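Local coordinates for TRAP dicarboxylate transporter-DctP subunit (Desulfovibrio salexigens, PDB 4N6D), which probably captures a small organic acid, such as a dicarboxylate, in the periplasm and delivers it to the membrane subunits of a TRAP transporter, at residues G113-S119 with R333-K339; K177-L182 with K303-L307. All blocks are in the same frame, centred on the assembly; numbering follows the deposited sequence.

Interaction 1: residues G113-S119 with R333-K339; sequences GFTSSTS and RIKYEGK
Glu337 reaches into the turn that leads to helix 117-131, and its side chain is met by that turn from CG outward. CG stands anti to the carbonyl carbon (chi1 -53°), which aims the chain at the turn, and it packs 3.4 Å from Ser119 CB. Beyond CG the chain runs extended and delivers the carboxylate between two sets of donors. OE2 takes two hydrogen bonds from the turn: Thr115 N donates on the syn side, somewhat out of the carboxylate plane, at 2.8 Å and nearly straight at 166°, and Ser119 OG comes in at 2.6 Å on the anti lone pair. OE1 is held mainly by charge. Lys339 NZ lies 2.6 Å from Glu337 OE1, and Arg333 NH1 meets it from above the carboxylate plane, while Thr115 OG1 adds a weak bond. With both oxygens gripped, the carboxylate can hardly rotate, and the two cations probably help keep it ionised. A small hydroxyl residue suits position 119, where CB packs on Glu337 CG and OG reaches OE2. Arg333 also works through its methylenes: CG sits over one face of the Phe114 ring, 3.9 Å from the centroid, a CH-pi contact, and its guanidinium has a second acid partner in Glu330. Tyr336 CB rests on Ser119, whereas its hydroxyl bonds Asp126 of helix 117-131. Helix 322-337 is thus fastened to the start of helix 117-131, where Ser116, at the N-cap, touches helix 249-285 together with Ser117 and Thr118, and Ser117 OG bonds Ala146 O of strand 139-146.

Interaction 2: residues K177-L182 with K303-L307; sequences KILESL and KTLPL
Leu307 presses its two methyls against neighbouring residues of helix 173-181. CD1 lies 3.4 Å from Ile178 CG1, tighter than usual for two carbons, and the side chains cross at about a right angle; CD2 lies against the aliphatic stem of Lys177, 4.0 Å from its CD. A branched leucine suits this place because each methyl has its own surface to fill. One turn back, Thr304 CG2 packs 4.0 Å from Ile178 CG2 and 3.6 Å from Ser181 OG. The threonine turns its methyl to the contact while OG1 bonds back to Ile300 O in its own helix. Ser181 also spends its hydroxyl on its own helix: OG, set between the backbone N and carbonyl carbon (chi1 82°), donates to Ile178 O at 2.8 Å. At the outer end Lys303 lays its CD 3.8 Å from Leu182 CD2, and a water joins its NZ to Ser181 O. Behind this layer, Ile178 rests on Thr230 and Leu182 on Leu164. Helix 294-317 is kinked at Pro306, just before Leu307. The short axes approach to 9.5 Å at 147°, a roughly antiparallel pair with branched aliphatic groups between them: plain helix-helix packing within a TRAP-type solute-binding protein of the periplasmic binding protein clan.

Interaction 1 and interaction 2 are separate contacts, their centres 22 Å apart and their nearest atoms about 9 Å apart. They are tied through the C-terminal part of the chain, because helix 294-317, which packs on helix 173-181 in interaction 2, is followed directly by helix 322-337, which docks on the start of helix 117-131 in interaction 1. Interaction 2 is also nested within the loop that interaction 1 closes. The two differ in chemistry: 113-119 with 333-339 centres on a gripped carboxylate, 177-182 with 303-307 on apolar packing. Neither includes Arg81, Met84 or Arg138, which contact the triiodinated phasing compound; in this open form the solute site itself holds the C-terminus of a symmetry-related molecule.

Interaction 1: residues G113-S119 with R333-K339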
loop_
_atom_site.group_PDB
_atom_site.type_symbol
_atom_site.label_atom_id
_atom_site.label_comp_id
_atom_site.label_asym_id
_atom_site.label_seq_id
_atom_site.Cartn_x
_atom_site.Cartn_y
_atom_site.Cartn_z
ATOM N N GLY A 113 12.719 0.474 -1.424
ATOM C CA GLY A 113 13.106 1.739 -2.020
ATOM C C GLY A 113 12.076 2.431 -2.894
ATOM O O GLY A 113 12.412 3.409 -3.550
ATOM N N PHE A 114 10.824 1.974 -2.915
ATOM C CA PHE A 114 9.808 2.680 -3.692
ATOM C C PHE A 114 9.501 4.033 -3.072
ATOM O O PHE A 114 9.429 4.161 -1.856
ATOM C CB PHE A 114 8.534 1.833 -3.811
ATOM C CG PHE A 114 8.656 0.737 -4.839
ATOM C CD1 PHE A 114 9.187 -0.500 -4.491
ATOM C CD2 PHE A 114 8.292 0.967 -6.149
ATOM C CE1 PHE A 114 9.343 -1.498 -5.433
ATOM C CE2 PHE A 114 8.431 -0.045 -7.113
ATOM C CZ PHE A 114 8.962 -1.267 -6.752
ATOM N N THR A 115 9.326 5.049 -3.911
ATOM C CA THR A 115 9.166 6.414 -3.397
ATOM C C THR A 115 7.826 7.041 -3.758
ATOM O O THR A 115 7.610 8.231 -3.529
ATOM C CB THR A 115 10.285 7.320 -3.933
ATOM O OG1 THR A 115 10.216 7.363 -5.357
ATOM C CG2 THR A 115 11.654 6.795 -3.512
ATOM N N SER A 116 6.918 6.244 -4.318
ATOM C CA SER A 116 5.584 6.744 -4.640
ATOM C C SER A 116 4.615 5.587 -4.752
ATOM O O SER A 116 5.028 4.443 -4.980
ATOM C CB SER A 116 5.566 7.552 -5.947
ATOM O OG SER A 116 5.694 6.711 -7.080
ATOM N N SER A 117 3.332 5.901 -4.594
ATOM C CA SER A 117 2.259 4.934 -4.778
ATOM C C SER A 117 2.157 4.504 -6.234
ATOM O O SER A 117 1.916 3.333 -6.524
ATOM C CB SER A 117 0.943 5.561 -4.333
ATOM O OG SER A 117 -0.140 4.643 -4.519
ATOM N N THR A 118 2.377 5.462 -7.142
ATOM C CA THR A 118 2.269 5.198 -8.564
ATOM C C THR A 118 3.260 4.133 -9.002
ATOM O O THR A 118 2.873 3.169 -9.667
ATOM C CB THR A 118 2.454 6.470 -9.412
ATOM O OG1 THR A 118 1.430 7.412 -9.093
ATOM C CG2 THR A 118 2.348 6.164 -10.889
ATOM N N SER A 119 4.532 4.295 -8.628
ATOM C CA SER A 119 5.545 3.370 -9.063
ATOM C C SER A 119 5.393 2.010 -8.397
ATOM O O SER A 119 5.586 0.989 -9.024
ATOM C CB SER A 119 6.958 3.916 -8.825
ATOM O OG SER A 119 7.146 4.220 -7.459
ATOM N N ARG A 333 11.092 -1.143 -10.296
ATOM C CA ARG A 333 11.204 0.140 -9.614
ATOM C C ARG A 333 11.903 1.174 -10.519
ATOM O O ARG A 333 11.453 2.312 -10.676
ATOM C CB ARG A 333 12.003 0.002 -8.298
ATOM C CG ARG A 333 11.936 1.282 -7.436
ATOM C CD ARG A 333 12.855 1.255 -6.222
ATOM N NE ARG A 333 14.242 1.219 -6.636
ATOM C CZ ARG A 333 14.936 2.269 -7.053
ATOM N NH1 ARG A 333 14.400 3.485 -7.075
ATOM N NH2 ARG A 333 16.194 2.102 -7.434
ATOM N N ILE A 334 13.041 0.772 -11.075
ATOM C CA ILE A 334 13.767 1.665 -11.964
ATOM C C ILE A 334 12.912 2.038 -13.188
ATOM O O ILE A 334 12.946 3.178 -13.668
ATOM C CB ILE A 334 15.096 1.042 -12.384
ATOM C CG1 ILE A 334 15.990 0.897 -11.166
ATOM C CG2 ILE A 334 15.818 1.930 -13.402
ATOM C CD1 ILE A 334 17.251 0.077 -11.408
ATOM N N LYS A 335 12.177 1.079 -13.728
ATOM C CA LYS A 335 11.312 1.377 -14.872
ATOM C C LYS A 335 10.337 2.530 -14.572
ATOM O O LYS A 335 10.070 3.376 -15.432
ATOM C CB LYS A 335 10.511 0.119 -15.249
ATOM C CG LYS A 335 9.516 0.280 -16.390
ATOM C CD LYS A 335 8.819 -1.081 -16.585
ATOM C CE LYS A 335 7.752 -1.087 -17.660
ATOM N NZ LYS A 335 7.036 -2.418 -17.595
ATOM N N TYR A 336 9.794 2.559 -13.363
ATOM C CA TYR A 336 8.736 3.506 -13.039
ATOM C C TYR A 336 9.211 4.738 -12.289
ATOM O O TYR A 336 8.485 5.750 -12.235
ATOM C CB TYR A 336 7.591 2.790 -12.283
ATOM C CG TYR A 336 6.852 1.849 -13.205
ATOM C CD1 TYR A 336 6.143 2.335 -14.282
ATOM C CD2 TYR A 336 6.875 0.474 -13.014
ATOM C CE1 TYR A 336 5.499 1.487 -15.156
ATOM C CE2 TYR A 336 6.233 -0.387 -13.883
ATOM C CZ TYR A 336 5.538 0.130 -14.954
ATOM O OH TYR A 336 4.886 -0.713 -15.821
ATOM N N GLU A 337 10.431 4.676 -11.744
ATOM C CA GLU A 337 10.981 5.790 -10.963
ATOM C C GLU A 337 12.259 6.324 -11.531
ATOM O O GLU A 337 12.488 7.525 -11.486
ATOM C CB GLU A 337 11.348 5.388 -9.530
ATOM C CG GLU A 337 10.292 4.725 -8.766
ATOM C CD GLU A 337 10.555 4.668 -7.266
ATOM O OE1 GLU A 337 11.669 4.987 -6.778
ATOM O OE2 GLU A 337 9.599 4.300 -6.572
ATOM N N GLY A 338 13.092 5.420 -12.040
ATOM C CA GLY A 338 14.501 5.698 -12.287
ATOM C C GLY A 338 14.873 7.164 -12.177
ATOM O O GLY A 338 14.276 7.981 -12.874
ATOM N N LYS A 339 15.880 7.486 -11.352
ATOM C CA LYS A 339 16.366 8.874 -11.219
ATOM C C LYS A 339 17.645 9.140 -11.987
ATOM O O LYS A 339 18.029 10.303 -12.155
ATOM C CB LYS A 339 16.650 9.238 -9.753
ATOM C CG LYS A 339 15.415 9.358 -8.896
ATOM C CD LYS A 339 14.896 7.991 -8.605
ATOM C CE LYS A 339 13.802 8.013 -7.566
ATOM N NZ LYS A 339 13.611 6.640 -7.155
#

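Interaction 2: residues K177-L182 with K303-L307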
loop_
_atom_site.group_PDB
_atom_site.type_symbol
_atom_site.label_atom_id
_atom_site.label_comp_id
_atom_site.label_asym_id
_atom_site.label_seq_id
_atom_site.Cartn_x
_atom_site.Cartn_y
_atom_site.Cartn_z
ATOM N N LYS A 177 9.097 -3.404 13.571
ATOM C CA LYS A 177 10.341 -4.156 13.499
ATOM C C LYS A 177 11.457 -3.229 13.040
ATOM O O LYS A 177 12.571 -3.252 13.597
ATOM C CB LYS A 177 10.200 -5.373 12.577
ATOM C CG LYS A 177 9.359 -6.494 13.157
ATOM C CD LYS A 177 9.155 -7.623 12.142
ATOM C CE LYS A 177 8.852 -8.931 12.824
ATOM N NZ LYS A 177 10.020 -9.442 13.593
ATOM N N ILE A 178 11.158 -2.417 12.029
ATOM C CA ILE A 178 12.127 -1.448 11.524
ATOM C C ILE A 178 12.536 -0.456 12.606
ATOM O O ILE A 178 13.725 -0.214 12.836
ATOM C CB ILE A 178 11.585 -0.758 10.283
ATOM C CG1 ILE A 178 11.504 -1.777 9.144
ATOM C CG2 ILE A 178 12.458 0.423 9.911
ATOM C CD1 ILE A 178 10.742 -1.295 7.941
ATOM N N LEU A 179 11.566 0.115 13.312
ATOM C CA LEU A 179 11.914 1.022 14.398
ATOM C C LEU A 179 12.801 0.364 15.453
ATOM O O LEU A 179 13.740 0.987 15.944
ATOM C CB LEU A 179 10.645 1.550 15.060
ATOM C CG LEU A 179 9.860 2.563 14.234
ATOM C CD1 LEU A 179 8.504 2.812 14.884
ATOM C CD2 LEU A 179 10.635 3.855 14.104
ATOM N N GLU A 180 12.491 -0.876 15.827
ATOM C CA GLU A 180 13.296 -1.553 16.833
ATOM C C GLU A 180 14.729 -1.657 16.309
ATOM O O GLU A 180 15.685 -1.404 17.049
ATOM C CB GLU A 180 12.735 -2.942 17.169
ATOM C CG GLU A 180 13.405 -3.586 18.379
ATOM C CD GLU A 180 13.165 -2.816 19.674
ATOM O OE1 GLU A 180 12.015 -2.372 19.904
ATOM O OE2 GLU A 180 14.127 -2.654 20.459
ATOM N N SER A 181 14.876 -2.007 15.034
ATOM C CA SER A 181 16.213 -2.184 14.462
ATOM C C SER A 181 17.006 -0.881 14.413
ATOM O O SER A 181 18.238 -0.896 14.373
ATOM C CB SER A 181 16.148 -2.823 13.070
ATOM O OG SER A 181 15.870 -1.870 12.045
ATOM N N LEU A 182 16.302 0.245 14.423
ATOM C CA LEU A 182 16.951 1.562 14.404
ATOM C C LEU A 182 17.125 2.144 15.806
ATOM O O LEU A 182 17.547 3.285 15.966
ATOM C CB LEU A 182 16.142 2.530 13.546
ATOM C CG LEU A 182 15.974 2.110 12.087
ATOM C CD1 LEU A 182 15.197 3.152 11.338
ATOM C CD2 LEU A 182 17.324 1.871 11.421
ATOM N N LYS A 303 20.595 -2.165 8.402
ATOM C CA LYS A 303 19.972 -2.625 9.638
ATOM C C LYS A 303 18.694 -3.380 9.375
ATOM O O LYS A 303 18.230 -4.125 10.239
ATOM C CB LYS A 303 19.715 -1.443 10.584
ATOM C CG LYS A 303 21.015 -0.900 11.211
ATOM C CD LYS A 303 20.803 0.485 11.822
ATOM C CE LYS A 303 22.062 1.067 12.462
ATOM N NZ LYS A 303 22.436 0.421 13.767
ATOM N N THR A 304 18.115 -3.189 8.191
ATOM C CA THR A 304 16.815 -3.796 7.899
ATOM C C THR A 304 16.967 -4.965 6.909
ATOM O O THR A 304 16.001 -5.619 6.555
ATOM C CB THR A 304 15.742 -2.767 7.419
ATOM O OG1 THR A 304 16.147 -2.119 6.216
ATOM C CG2 THR A 304 15.475 -1.719 8.482
ATOM N N LEU A 305 18.193 -5.247 6.493
ATOM C CA LEU A 305 18.425 -6.385 5.594
ATOM C C LEU A 305 17.867 -7.722 6.143
ATOM O O LEU A 305 17.347 -8.528 5.370
ATOM C CB LEU A 305 19.912 -6.499 5.236
ATOM C CG LEU A 305 20.267 -7.457 4.093
ATOM C CD1 LEU A 305 19.402 -7.224 2.850
ATOM C CD2 LEU A 305 21.727 -7.299 3.740
ATOM N N PRO A 306 17.915 -7.950 7.468
ATOM C CA PRO A 306 17.295 -9.174 8.007
ATOM C C PRO A 306 15.813 -9.361 7.642
ATOM O O PRO A 306 15.356 -10.511 7.559
ATOM C CB PRO A 306 17.476 -9.033 9.512
ATOM C CG PRO A 306 18.709 -8.150 9.647
ATOM C CD PRO A 306 18.656 -7.196 8.504
ATOM N N LEU A 307 15.067 -8.276 7.420
ATOM C CA LEU A 307 13.648 -8.424 7.082
ATOM C C LEU A 307 13.538 -9.021 5.679
ATOM O O LEU A 307 12.659 -9.816 5.410
ATOM C CB LEU A 307 12.917 -7.081 7.142
ATOM C CG LEU A 307 12.901 -6.466 8.540
ATOM C CD1 LEU A 307 12.261 -5.074 8.543
ATOM C CD2 LEU A 307 12.154 -7.375 9.519
HETATM O O HOH W 1 20.253 0.651 15.645
#